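Local structure of 5'-tyrosyl-DNA phosphodiesterase (Caenorhabditis elegans, 4FVA) at residues 68-72 / 90-94; 141-146 / 173-177. The protein belongs to the DNase I-like endonuclease/exonuclease/phosphatase family, whose members fold into an alpha/beta sandwich, and holds a magnesium ion in this structure. Residues are numbered along the deposited sequence.

Contact 1: 68-72 / 90-94; sequences YKIYY and DVEKH
Two extended strands, 68-72 and 90-94, run nearly parallel, their axes 16° apart and 10.1 Å at closest approach. That is too wide for backbone pairing, so side chains fill the space between them. The CA atoms of Lys69 and Val91 lie 9.3 Å apart and those of Tyr71 and His94 7.9 Å: the steps of two and three residues differ because Glu92 and Lys93 both face Glu112 in a classic beta bulge, where Glu92 takes phi/psi of -104/-41. The extra residue turns His94, like Val91, toward strand 68-72. Tyr71, with chi1 m and chi2 near -90°, reaches across to both. The edge of its ring meets the face of the His94 imidazole in a T-shaped stack (centroids 5.3 Å apart, planes at 63°), and Tyr71 CB sits over that same ring as a CH-pi contact, 3.9 Å from its centroid. In the DNase I-like sandwich this contact brings edge strand 68-72 of one sheet against strand 90-98 of the other, at the protein surface. His94, chi1 t, suits this place because its flat imidazole offers a face to Tyr71 and turns its edge to Tyr72 O, 3.4 Å from CE1, while NE2 hydrogen-bonds Gln109, whose NE2 also hydrogen-bonds to Tyr71 O. Val91, chi1 t, offers a compact beta-branched side chain to the far end of the tyrosine: its CG2 stands 3.6 Å from Tyr71 CZ and 3.2 Å from Tyr71 OH. Lys69, fully extended beyond chi1 m, passes its CD 4.4 Å from Val91 CG2 and hydrogen-bonds through NZ to Phe89 O.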
loop_
_atom_site.group_PDB
_atom_site.type_symbol
_atom_site.label_atom_id
_atom_site.label_comp_id
_atom_site.label_asym_id
_atom_site.label_seq_id
_atom_site.Cartn_x
_atom_site.Cartn_y
_atom_site.Cartn_z
ATOM N N TYR A 68 -8.903 9.989 10.231
ATOM C CA TYR A 68 -8.867 8.551 10.002
ATOM C C TYR A 68 -8.782 7.766 11.299
ATOM O O TYR A 68 -8.283 8.282 12.303
ATOM C CB TYR A 68 -7.622 8.183 9.166
ATOM C CG TYR A 68 -7.608 8.730 7.759
ATOM C CD1 TYR A 68 -8.219 8.032 6.728
ATOM C CD2 TYR A 68 -6.945 9.916 7.451
ATOM C CE1 TYR A 68 -8.192 8.509 5.428
ATOM C CE2 TYR A 68 -6.919 10.405 6.143
ATOM C CZ TYR A 68 -7.551 9.694 5.148
ATOM O OH TYR A 68 -7.545 10.141 3.854
ATOM N N LYS A 69 -9.244 6.519 11.281
ATOM C CA LYS A 69 -8.789 5.558 12.289
ATOM C C LYS A 69 -7.432 5.003 11.817
ATOM O O LYS A 69 -7.271 4.668 10.633
ATOM C CB LYS A 69 -9.779 4.409 12.456
ATOM C CG LYS A 69 -11.152 4.799 13.030
ATOM C CD LYS A 69 -12.129 3.612 12.930
ATOM C CE LYS A 69 -13.437 3.938 13.639
ATOM N NZ LYS A 69 -14.462 2.896 13.402
ATOM N N ILE A 70 -6.452 4.936 12.713
ATOM C CA ILE A 70 -5.111 4.491 12.327
ATOM C C ILE A 70 -4.758 3.180 13.032
ATOM O O ILE A 70 -4.809 3.089 14.268
ATOM C CB ILE A 70 -4.039 5.538 12.686
ATOM C CG1 ILE A 70 -4.398 6.910 12.113
ATOM C CG2 ILE A 70 -2.647 5.085 12.217
ATOM C CD1 ILE A 70 -3.392 7.966 12.471
ATOM N N TYR A 71 -4.372 2.174 12.245
ATOM C CA TYR A 71 -3.946 0.885 12.778
ATOM C C TYR A 71 -2.513 0.610 12.349
ATOM O O TYR A 71 -2.222 0.545 11.157
ATOM C CB TYR A 71 -4.906 -0.253 12.356
ATOM C CG TYR A 71 -6.296 -0.031 12.918
ATOM C CD1 TYR A 71 -6.624 -0.522 14.173
ATOM C CD2 TYR A 71 -7.238 0.717 12.237
ATOM C CE1 TYR A 71 -7.864 -0.290 14.733
ATOM C CE2 TYR A 71 -8.489 0.953 12.779
ATOM C CZ TYR A 71 -8.782 0.439 14.040
ATOM O OH TYR A 71 -10.003 0.651 14.605
ATOM N N TYR A 72 -1.623 0.494 13.335
ATOM C CA TYR A 72 -0.210 0.208 13.096
ATOM C C TYR A 72 0.047 -1.281 13.233
ATOM O O TYR A 72 -0.471 -1.912 14.147
ATOM C CB TYR A 72 0.686 0.996 14.069
ATOM C CG TYR A 72 0.610 2.506 13.905
ATOM C CD1 TYR A 72 1.129 3.125 12.769
ATOM C CD2 TYR A 72 0.051 3.311 14.889
ATOM C CE1 TYR A 72 1.069 4.486 12.605
ATOM C CE2 TYR A 72 -0.022 4.684 14.731
ATOM C CZ TYR A 72 0.495 5.263 13.586
ATOM O OH TYR A 72 0.437 6.630 13.416
ATOM N N ASP A 90 -16.300 0.484 10.058
ATOM C CA ASP A 90 -16.570 -0.257 11.287
ATOM C C ASP A 90 -15.621 -1.446 11.351
ATOM O O ASP A 90 -15.762 -2.401 10.584
ATOM C CB ASP A 90 -18.039 -0.705 11.315
ATOM C CG ASP A 90 -18.447 -1.339 12.648
ATOM O OD1 ASP A 90 -17.841 -1.017 13.698
ATOM O OD2 ASP A 90 -19.406 -2.141 12.644
ATOM N N VAL A 91 -14.648 -1.383 12.258
ATOM C CA VAL A 91 -13.613 -2.411 12.338
ATOM C C VAL A 91 -14.133 -3.632 13.100
ATOM O O VAL A 91 -14.717 -3.495 14.178
ATOM C CB VAL A 91 -12.309 -1.897 13.016
ATOM C CG1 VAL A 91 -11.276 -3.035 13.186
ATOM C CG2 VAL A 91 -11.695 -0.708 12.235
ATOM N N GLU A 92 -13.948 -4.813 12.517
ATOM C CA GLU A 92 -14.329 -6.062 13.176
ATOM C C GLU A 92 -13.091 -6.797 13.726
ATOM O O GLU A 92 -13.121 -7.336 14.833
ATOM C CB GLU A 92 -15.105 -6.970 12.220
ATOM C CG GLU A 92 -15.573 -8.269 12.866
ATOM C CD GLU A 92 -16.712 -8.056 13.862
ATOM O OE1 GLU A 92 -17.620 -7.243 13.572
ATOM O OE2 GLU A 92 -16.695 -8.698 14.936
ATOM N N LYS A 93 -12.008 -6.809 12.949
ATOM C CA LYS A 93 -10.759 -7.475 13.354
ATOM C C LYS A 93 -9.528 -6.732 12.854
ATOM O O LYS A 93 -9.532 -6.194 11.746
ATOM C CB LYS A 93 -10.663 -8.897 12.785
ATOM C CG LYS A 93 -11.639 -9.933 13.311
ATOM C CD LYS A 93 -11.201 -11.307 12.792
ATOM C CE LYS A 93 -12.231 -12.380 13.080
ATOM N NZ LYS A 93 -13.489 -12.156 12.315
ATOM N N HIS A 94 -8.462 -6.736 13.649
ATOM C CA HIS A 94 -7.174 -6.274 13.160
ATOM C C HIS A 94 -6.190 -7.380 13.457
ATOM O O HIS A 94 -5.873 -7.610 14.618
ATOM C CB HIS A 94 -6.739 -4.974 13.838
ATOM C CG HIS A 94 -5.417 -4.455 13.354
ATOM N ND1 HIS A 94 -4.545 -3.765 14.167
ATOM C CD2 HIS A 94 -4.814 -4.541 12.142
ATOM C CE1 HIS A 94 -3.470 -3.426 13.473
ATOM N NE2 HIS A 94 -3.607 -3.883 12.243
#

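Contact 2: 141-146 / 173-177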
loop_
_atom_site.group_PDB
_atom_site.type_symbol
_atom_site.label_atom_id
_atom_site.label_comp_id
_atom_site.label_asym_id
_atom_site.label_seq_id
_atom_site.Cartn_x
_atom_site.Cartn_y
_atom_site.Cartn_z
ATOM N N PHE A 141 4.425 -13.772 -1.248
ATOM C CA PHE A 141 3.381 -13.408 -2.202
ATOM C C PHE A 141 2.366 -14.554 -2.365
ATOM O O PHE A 141 1.152 -14.328 -2.336
ATOM C CB PHE A 141 3.987 -13.019 -3.548
ATOM C CG PHE A 141 2.975 -12.505 -4.540
ATOM C CD1 PHE A 141 2.649 -11.155 -4.579
ATOM C CD2 PHE A 141 2.339 -13.375 -5.419
ATOM C CE1 PHE A 141 1.704 -10.674 -5.485
ATOM C CE2 PHE A 141 1.394 -12.905 -6.327
ATOM C CZ PHE A 141 1.082 -11.550 -6.362
ATOM N N GLY A 142 2.875 -15.779 -2.535
ATOM C CA GLY A 142 2.026 -16.955 -2.664
ATOM C C GLY A 142 1.150 -17.113 -1.436
ATOM O O GLY A 142 -0.065 -17.316 -1.535
ATOM N N PHE A 143 1.762 -16.961 -0.270
ATOM C CA PHE A 143 1.046 -17.040 0.986
ATOM C C PHE A 143 -0.045 -15.985 1.034
ATOM O O PHE A 143 -1.184 -16.271 1.421
ATOM C CB PHE A 143 2.027 -16.865 2.151
ATOM C CG PHE A 143 1.377 -16.800 3.503
ATOM C CD1 PHE A 143 1.136 -17.957 4.236
ATOM C CD2 PHE A 143 1.006 -15.573 4.048
ATOM C CE1 PHE A 143 0.521 -17.894 5.495
ATOM C CE2 PHE A 143 0.403 -15.496 5.303
ATOM C CZ PHE A 143 0.161 -16.656 6.029
ATOM N N CYS A 144 0.282 -14.765 0.629
ATOM C CA CYS A 144 -0.724 -13.708 0.651
ATOM C C CYS A 144 -1.891 -14.047 -0.271
ATOM O O CYS A 144 -3.050 -13.861 0.089
ATOM C CB CYS A 144 -0.114 -12.355 0.273
ATOM S SG CYS A 144 1.012 -11.702 1.527
ATOM N N MET A 145 -1.584 -14.556 -1.458
ATOM C CA MET A 145 -2.646 -14.893 -2.409
ATOM C C MET A 145 -3.537 -16.034 -1.890
ATOM O O MET A 145 -4.756 -16.024 -2.079
ATOM C CB MET A 145 -2.063 -15.197 -3.797
ATOM C CG MET A 145 -1.701 -13.936 -4.623
ATOM S SD MET A 145 -3.093 -12.775 -4.769
ATOM C CE MET A 145 -2.355 -11.411 -5.670
ATOM N N ASP A 146 -2.937 -16.996 -1.205
ATOM C CA ASP A 146 -3.716 -18.065 -0.604
ATOM C C ASP A 146 -4.679 -17.508 0.428
ATOM O O ASP A 146 -5.830 -17.943 0.528
ATOM C CB ASP A 146 -2.802 -19.115 0.029
ATOM C CG ASP A 146 -2.057 -19.948 -1.009
ATOM O OD1 ASP A 146 -2.497 -19.996 -2.172
ATOM O OD2 ASP A 146 -1.038 -20.574 -0.650
ATOM N N VAL A 173 5.590 -12.998 -9.987
ATOM C CA VAL A 173 4.163 -13.132 -9.661
ATOM C C VAL A 173 3.656 -14.545 -9.940
ATOM O O VAL A 173 3.757 -15.036 -11.067
ATOM C CB VAL A 173 3.295 -12.146 -10.470
ATOM C CG1 VAL A 173 1.817 -12.507 -10.348
ATOM C CG2 VAL A 173 3.553 -10.717 -10.024
ATOM N N SER A 174 3.108 -15.187 -8.910
ATOM C CA SER A 174 2.675 -16.580 -8.994
ATOM C C SER A 174 1.160 -16.732 -9.099
ATOM O O SER A 174 0.511 -16.154 -9.973
ATOM C CB SER A 174 3.155 -17.374 -7.773
ATOM O OG SER A 174 2.403 -17.045 -6.618
ATOM N N ARG A 175 0.619 -17.538 -8.192
ATOM C CA ARG A 175 -0.764 -17.990 -8.250
ATOM C C ARG A 175 -1.800 -16.946 -7.820
ATOM O O ARG A 175 -2.333 -16.992 -6.706
ATOM C CB ARG A 175 -0.888 -19.268 -7.409
ATOM C CG ARG A 175 -0.405 -19.116 -5.953
ATOM C CD ARG A 175 -0.193 -20.490 -5.309
ATOM N NE ARG A 175 0.066 -20.463 -3.865
ATOM C CZ ARG A 175 1.267 -20.303 -3.308
ATOM N NH1 ARG A 175 2.346 -20.145 -4.071
ATOM N NH2 ARG A 175 1.390 -20.306 -1.983
ATOM N N VAL A 176 -2.102 -16.033 -8.742
ATOM C CA VAL A 176 -3.163 -15.051 -8.562
ATOM C C VAL A 176 -4.509 -15.696 -8.884
ATOM O O VAL A 176 -4.692 -16.243 -9.972
ATOM C CB VAL A 176 -2.960 -13.847 -9.501
ATOM C CG1 VAL A 176 -4.162 -12.899 -9.443
ATOM C CG2 VAL A 176 -1.660 -13.125 -9.173
ATOM N N PRO A 177 -5.450 -15.670 -7.929
ATOM C CA PRO A 177 -6.732 -16.326 -8.203
ATOM C C PRO A 177 -7.507 -15.622 -9.314
ATOM O O PRO A 177 -7.403 -14.406 -9.477
ATOM C CB PRO A 177 -7.488 -16.186 -6.879
ATOM C CG PRO A 177 -6.432 -15.956 -5.851
ATOM C CD PRO A 177 -5.366 -15.173 -6.545
#
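Helix 134-154 of the alpha/beta sandwich packs here against an irregular loop, 173-177, that follows strand 159-163. Phe141 leaves the helix sideways, but its long flat side chain brings the ring up to the loop, CE2 4.1 Å from Val173 CG1 and 4.2 Å from Val176 CG2. Gly142 leaves room for the Arg175 guanidinium, one face of which lies over Gly142 C; an ideal CB on Gly142 would lie 2.3 Å from Arg175 NH1, a clash, so the lack of a side chain suits this place. Met145 turns toward the loop, its unbranched thioether chain reaching the apolar Val176 and Pro177: CE is 4.0 Å from Val176 CG2 and SD 3.8 Å from Pro177 CD, while Met145 CB lies 3.4 Å from Arg175 O. Arg175 centres an inverse gamma turn, closed by Val176 N bonding to Ser174 O. The carboxylate of Asp146, whose OD1 also salt-bridges Arg149, forms a bidentate salt bridge with the guanidinium: Arg175 NE donates to Asp146 OD1 at 3.1 Å, and Arg175 NH2 to Asp146 OD2 at 2.8 Å.

In the fold
From the N terminus, the chain enters contact 1 at edge strand 68-72, runs through strand 80-86 beside it, and closes the loop at 90-94 on crossing into the second sheet. Contact 1 thus joins the borders of the two sheets. Strands 107-115 and 118-126 then extend the second sheet before helix 134-154 opens contact 2. After that helix the chain passes through strand 159-163, and the loop closes when 173-177 comes back against the helix. The contacts follow in series and neither nest nor cross. Their centres are 24 Å apart and their nearest atoms about 13 Å: contact 1 ties sheet to sheet, contact 2 helix to loop.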